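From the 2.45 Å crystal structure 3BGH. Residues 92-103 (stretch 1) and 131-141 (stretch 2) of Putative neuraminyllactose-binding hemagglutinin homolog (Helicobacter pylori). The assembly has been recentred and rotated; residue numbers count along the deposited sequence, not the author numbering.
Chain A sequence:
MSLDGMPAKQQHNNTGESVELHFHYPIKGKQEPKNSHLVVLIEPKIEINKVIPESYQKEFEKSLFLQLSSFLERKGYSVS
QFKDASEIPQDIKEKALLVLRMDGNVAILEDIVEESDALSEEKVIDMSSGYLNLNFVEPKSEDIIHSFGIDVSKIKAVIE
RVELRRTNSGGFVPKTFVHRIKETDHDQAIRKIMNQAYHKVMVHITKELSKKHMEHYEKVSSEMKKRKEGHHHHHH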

# COMPACT_ATOMS: atom_id res chain seq x y z
N ILE A 92 -7.02 -25.78 22.67
CA ILE A 92 -7.33 -24.37 22.49
C ILE A 92 -8.39 -24.20 21.40
O ILE A 92 -9.43 -23.64 21.67
CB ILE A 92 -6.07 -23.53 22.20
CG1 ILE A 92 -5.08 -23.60 23.38
CG2 ILE A 92 -6.45 -22.10 21.86
CD1 ILE A 92 -5.61 -23.04 24.68
N LYS A 93 -8.14 -24.73 20.20
CA LYS A 93 -9.14 -24.67 19.12
C LYS A 93 -10.56 -24.99 19.63
O LYS A 93 -11.52 -24.30 19.29
CB LYS A 93 -8.81 -25.61 17.95
CG LYS A 93 -7.51 -25.37 17.17
CD LYS A 93 -7.62 -26.04 15.79
CE LYS A 93 -6.36 -26.78 15.35
NZ LYS A 93 -5.16 -25.90 15.17
N GLU A 94 -10.67 -26.04 20.45
CA GLU A 94 -11.99 -26.50 20.94
C GLU A 94 -12.69 -25.49 21.85
O GLU A 94 -13.93 -25.44 21.90
CB GLU A 94 -11.89 -27.87 21.64
CG GLU A 94 -11.64 -29.06 20.68
CD GLU A 94 -12.92 -29.69 20.07
OE1 GLU A 94 -14.06 -29.41 20.57
OE2 GLU A 94 -12.77 -30.47 19.09
N LYS A 95 -11.89 -24.68 22.55
CA LYS A 95 -12.42 -23.78 23.57
C LYS A 95 -12.58 -22.30 23.14
O LYS A 95 -13.44 -21.59 23.67
CB LYS A 95 -11.57 -23.91 24.85
CG LYS A 95 -12.35 -23.67 26.14
CD LYS A 95 -11.58 -24.19 27.38
CE LYS A 95 -10.33 -23.35 27.69
NZ LYS A 95 -10.71 -21.93 27.99
N ALA A 96 -11.76 -21.84 22.19
CA ALA A 96 -11.68 -20.41 21.84
C ALA A 96 -12.96 -19.91 21.18
O ALA A 96 -13.63 -20.67 20.50
CB ALA A 96 -10.50 -20.18 20.92
N LEU A 97 -13.30 -18.65 21.43
CA LEU A 97 -14.37 -18.01 20.69
C LEU A 97 -13.94 -17.67 19.27
O LEU A 97 -14.68 -17.87 18.32
CB LEU A 97 -14.81 -16.73 21.39
CG LEU A 97 -15.83 -15.90 20.59
CD1 LEU A 97 -17.17 -16.61 20.56
CD2 LEU A 97 -15.95 -14.45 21.10
N LEU A 98 -12.71 -17.18 19.13
CA LEU A 98 -12.29 -16.39 18.00
C LEU A 98 -10.79 -16.53 17.87
O LEU A 98 -10.09 -16.68 18.88
CB LEU A 98 -12.67 -14.94 18.31
CG LEU A 98 -12.46 -13.74 17.42
CD1 LEU A 98 -12.65 -14.07 15.95
CD2 LEU A 98 -13.47 -12.67 17.82
N VAL A 99 -10.31 -16.51 16.63
CA VAL A 99 -8.89 -16.33 16.35
C VAL A 99 -8.76 -15.03 15.58
O VAL A 99 -9.38 -14.88 14.55
CB VAL A 99 -8.32 -17.43 15.49
CG1 VAL A 99 -6.81 -17.27 15.35
CG2 VAL A 99 -8.65 -18.77 16.07
N LEU A 100 -7.98 -14.09 16.10
CA LEU A 100 -7.69 -12.85 15.45
C LEU A 100 -6.31 -12.94 14.84
O LEU A 100 -5.38 -13.49 15.43
CB LEU A 100 -7.77 -11.71 16.44
CG LEU A 100 -9.12 -11.31 17.03
CD1 LEU A 100 -8.88 -10.16 17.98
CD2 LEU A 100 -10.07 -10.86 15.92
N ARG A 101 -6.18 -12.37 13.65
CA ARG A 101 -5.09 -12.68 12.73
C ARG A 101 -4.92 -11.50 11.73
O ARG A 101 -5.72 -11.33 10.81
CB ARG A 101 -5.41 -14.03 12.05
CG ARG A 101 -4.69 -14.31 10.79
CD ARG A 101 -4.57 -15.80 10.55
NE ARG A 101 -3.27 -16.09 9.95
CZ ARG A 101 -2.94 -17.22 9.32
NH1 ARG A 101 -3.84 -18.20 9.18
NH2 ARG A 101 -1.72 -17.38 8.83
N MET A 102 -3.88 -10.70 11.96
CA MET A 102 -3.64 -9.45 11.28
C MET A 102 -2.52 -9.56 10.23
O MET A 102 -1.39 -9.95 10.55
CB MET A 102 -3.29 -8.36 12.31
CG MET A 102 -3.55 -6.94 11.81
SD MET A 102 -2.94 -5.65 12.93
CE MET A 102 -3.44 -6.40 14.53
N ASP A 103 -2.84 -9.20 8.99
CA ASP A 103 -1.87 -9.15 7.92
C ASP A 103 -1.95 -7.84 7.13
O ASP A 103 -3.02 -7.22 7.05
CB ASP A 103 -2.04 -10.36 6.99
CG ASP A 103 -2.00 -11.70 7.75
OD1 ASP A 103 -0.97 -12.40 7.69
OD2 ASP A 103 -3.02 -12.06 8.41
N TYR A 131 -2.00 -0.87 4.10
CA TYR A 131 -3.30 -1.27 4.45
C TYR A 131 -3.18 -2.50 5.39
O TYR A 131 -2.41 -3.42 5.13
CB TYR A 131 -4.10 -1.60 3.16
CG TYR A 131 -5.55 -1.93 3.40
CD1 TYR A 131 -6.54 -0.97 3.25
CD2 TYR A 131 -5.93 -3.22 3.78
CE1 TYR A 131 -7.90 -1.27 3.50
CE2 TYR A 131 -7.30 -3.55 4.01
CZ TYR A 131 -8.25 -2.58 3.85
OH TYR A 131 -9.56 -2.92 4.09
N LEU A 132 -3.90 -2.47 6.50
CA LEU A 132 -3.93 -3.58 7.42
C LEU A 132 -5.26 -4.27 7.45
O LEU A 132 -6.33 -3.65 7.48
CB LEU A 132 -3.58 -3.11 8.81
CG LEU A 132 -2.12 -3.34 9.16
CD1 LEU A 132 -1.20 -2.48 8.32
CD2 LEU A 132 -1.89 -3.07 10.65
N ASN A 133 -5.19 -5.59 7.46
CA ASN A 133 -6.38 -6.37 7.54
C ASN A 133 -6.42 -7.26 8.77
O ASN A 133 -5.60 -8.18 8.92
CB ASN A 133 -6.50 -7.25 6.32
CG ASN A 133 -7.87 -7.83 6.20
OD1 ASN A 133 -8.85 -7.10 5.94
ND2 ASN A 133 -7.97 -9.13 6.39
N LEU A 134 -7.41 -7.01 9.63
CA LEU A 134 -7.70 -7.91 10.74
C LEU A 134 -8.72 -9.00 10.34
O LEU A 134 -9.87 -8.69 10.08
CB LEU A 134 -8.21 -7.09 11.91
CG LEU A 134 -8.48 -7.84 13.22
CD1 LEU A 134 -7.24 -8.58 13.67
CD2 LEU A 134 -8.87 -6.84 14.27
N ASN A 135 -8.29 -10.28 10.33
CA ASN A 135 -9.22 -11.40 10.06
C ASN A 135 -9.83 -12.04 11.31
O ASN A 135 -9.14 -12.32 12.29
CB ASN A 135 -8.59 -12.47 9.14
CG ASN A 135 -8.86 -12.20 7.64
OD1 ASN A 135 -9.53 -11.24 7.29
ND2 ASN A 135 -8.38 -13.08 6.77
N PHE A 136 -11.14 -12.25 11.29
CA PHE A 136 -11.85 -12.93 12.36
C PHE A 136 -12.10 -14.36 11.92
O PHE A 136 -12.81 -14.60 10.95
CB PHE A 136 -13.19 -12.23 12.69
CG PHE A 136 -13.05 -10.84 13.25
CD1 PHE A 136 -13.54 -10.54 14.50
CD2 PHE A 136 -12.49 -9.82 12.49
CE1 PHE A 136 -13.46 -9.24 15.01
CE2 PHE A 136 -12.38 -8.51 13.01
CZ PHE A 136 -12.85 -8.22 14.26
N VAL A 137 -11.51 -15.31 12.63
CA VAL A 137 -11.50 -16.70 12.19
C VAL A 137 -12.14 -17.63 13.22
O VAL A 137 -11.86 -17.56 14.43
CB VAL A 137 -10.06 -17.18 11.88
CG1 VAL A 137 -10.07 -18.60 11.33
CG2 VAL A 137 -9.35 -16.25 10.90
N GLU A 138 -13.02 -18.50 12.72
CA GLU A 138 -13.61 -19.59 13.50
C GLU A 138 -12.58 -20.71 13.70
O GLU A 138 -12.08 -21.28 12.74
CB GLU A 138 -14.96 -20.03 12.90
CG GLU A 138 -15.20 -21.52 12.71
CD GLU A 138 -15.12 -22.36 13.99
OE1 GLU A 138 -15.58 -21.89 15.06
OE2 GLU A 138 -14.59 -23.50 13.92
N PRO A 139 -12.18 -20.94 14.96
CA PRO A 139 -10.99 -21.72 15.35
C PRO A 139 -10.92 -23.17 14.87
O PRO A 139 -9.84 -23.65 14.49
CB PRO A 139 -11.01 -21.66 16.88
CG PRO A 139 -11.79 -20.39 17.19
CD PRO A 139 -12.86 -20.35 16.13
N LYS A 140 -12.05 -23.87 14.87
CA LYS A 140 -12.02 -25.28 14.48
C LYS A 140 -11.91 -25.43 12.98
O LYS A 140 -11.00 -26.12 12.47
CB LYS A 140 -13.20 -26.04 15.07
CG LYS A 140 -12.99 -26.45 16.53
CD LYS A 140 -14.19 -26.07 17.41
CE LYS A 140 -15.32 -27.06 17.26
NZ LYS A 140 -16.61 -26.41 17.53
N SER A 141 -12.81 -24.77 12.26
CA SER A 141 -12.84 -24.90 10.79
C SER A 141 -11.77 -24.07 10.09
O SER A 141 -11.45 -24.32 8.93
CB SER A 141 -14.24 -24.57 10.23
OG SER A 141 -14.73 -23.35 10.74

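The two stretches pair as neighbouring antiparallel strands, their axes 4.6 Å apart at closest approach and their directions 159° apart, while the helical segment that precedes the strand of stretch 1 packs against the turn that follows the strand of stretch 2. Together they bury 893 Å² of surface.

At the helical end, Lys93 lies against the backbone of Pro139, with its CD 3.5 Å from Pro139 O; the contact is made by the aliphatic part of the chain, and Lys93 NZ is hydrogen-bonded elsewhere in the structure. Lys140 extends its own methylene chain along the same segment, its CD 3.7 Å from Lys93 O. Farther along, Ala96 points toward stretch 2 and places its CB 4.0 Å from Pro139 CG. Val99 reaches the proline ring too, its CG2 lying 3.7 Å from Pro139 CG, and Pro139 has more area covered by the opposing stretch than any other residue in the pair.

Leu98 starts out directed away from stretch 2, but its end turns back, so that CD1 comes within 3.8 Å of Phe136 CB. Regular pairing is established at Val99, where two backbone hydrogen bonds, Val99 N to Val137 O and Val137 N to Val99 O, both 2.9 Å, close a ring between the strands. The two valine side chains project from the same face of the sheet and meet with Val99 CB 4.0 Å from Val137 CB.

Leu100 falls on the other face, in a non-hydrogen-bonded pair with Phe136. Its CD2 sits over the aromatic ring, 3.9 Å from the centroid of Phe136 and 14° off the normal, a CH-pi contact. The backbone contributes as well, with Leu100 CA 3.5 Å from Asn135 O in a CA-H...O contact.

At Arg101 the backbone pair is uneven: Asn135 N donates to Arg101 O at 2.8 Å, whereas the return bond from Arg101 N to Asn135 O is weak, at 3.3 Å and 124°. Met102 returns to the face of Leu100, where its SD packs 3.6 Å from Leu132 CD2. Leu134 CD1 lies 4.2 Å from both Met102 CB and Leu100 CB, linking successive side chains on this apolar face. Asp103 pairs with Asn133 through two near-linear bonds, Asp103 N to Asn133 O at 2.9 Å and Asn133 N to Asp103 O at 2.7 Å. On the face shared by Val99, Arg101 and Asp103, Asn133 ND2 makes a weak 2.8 Å hydrogen bond to Asn135 OD1 along its own strand.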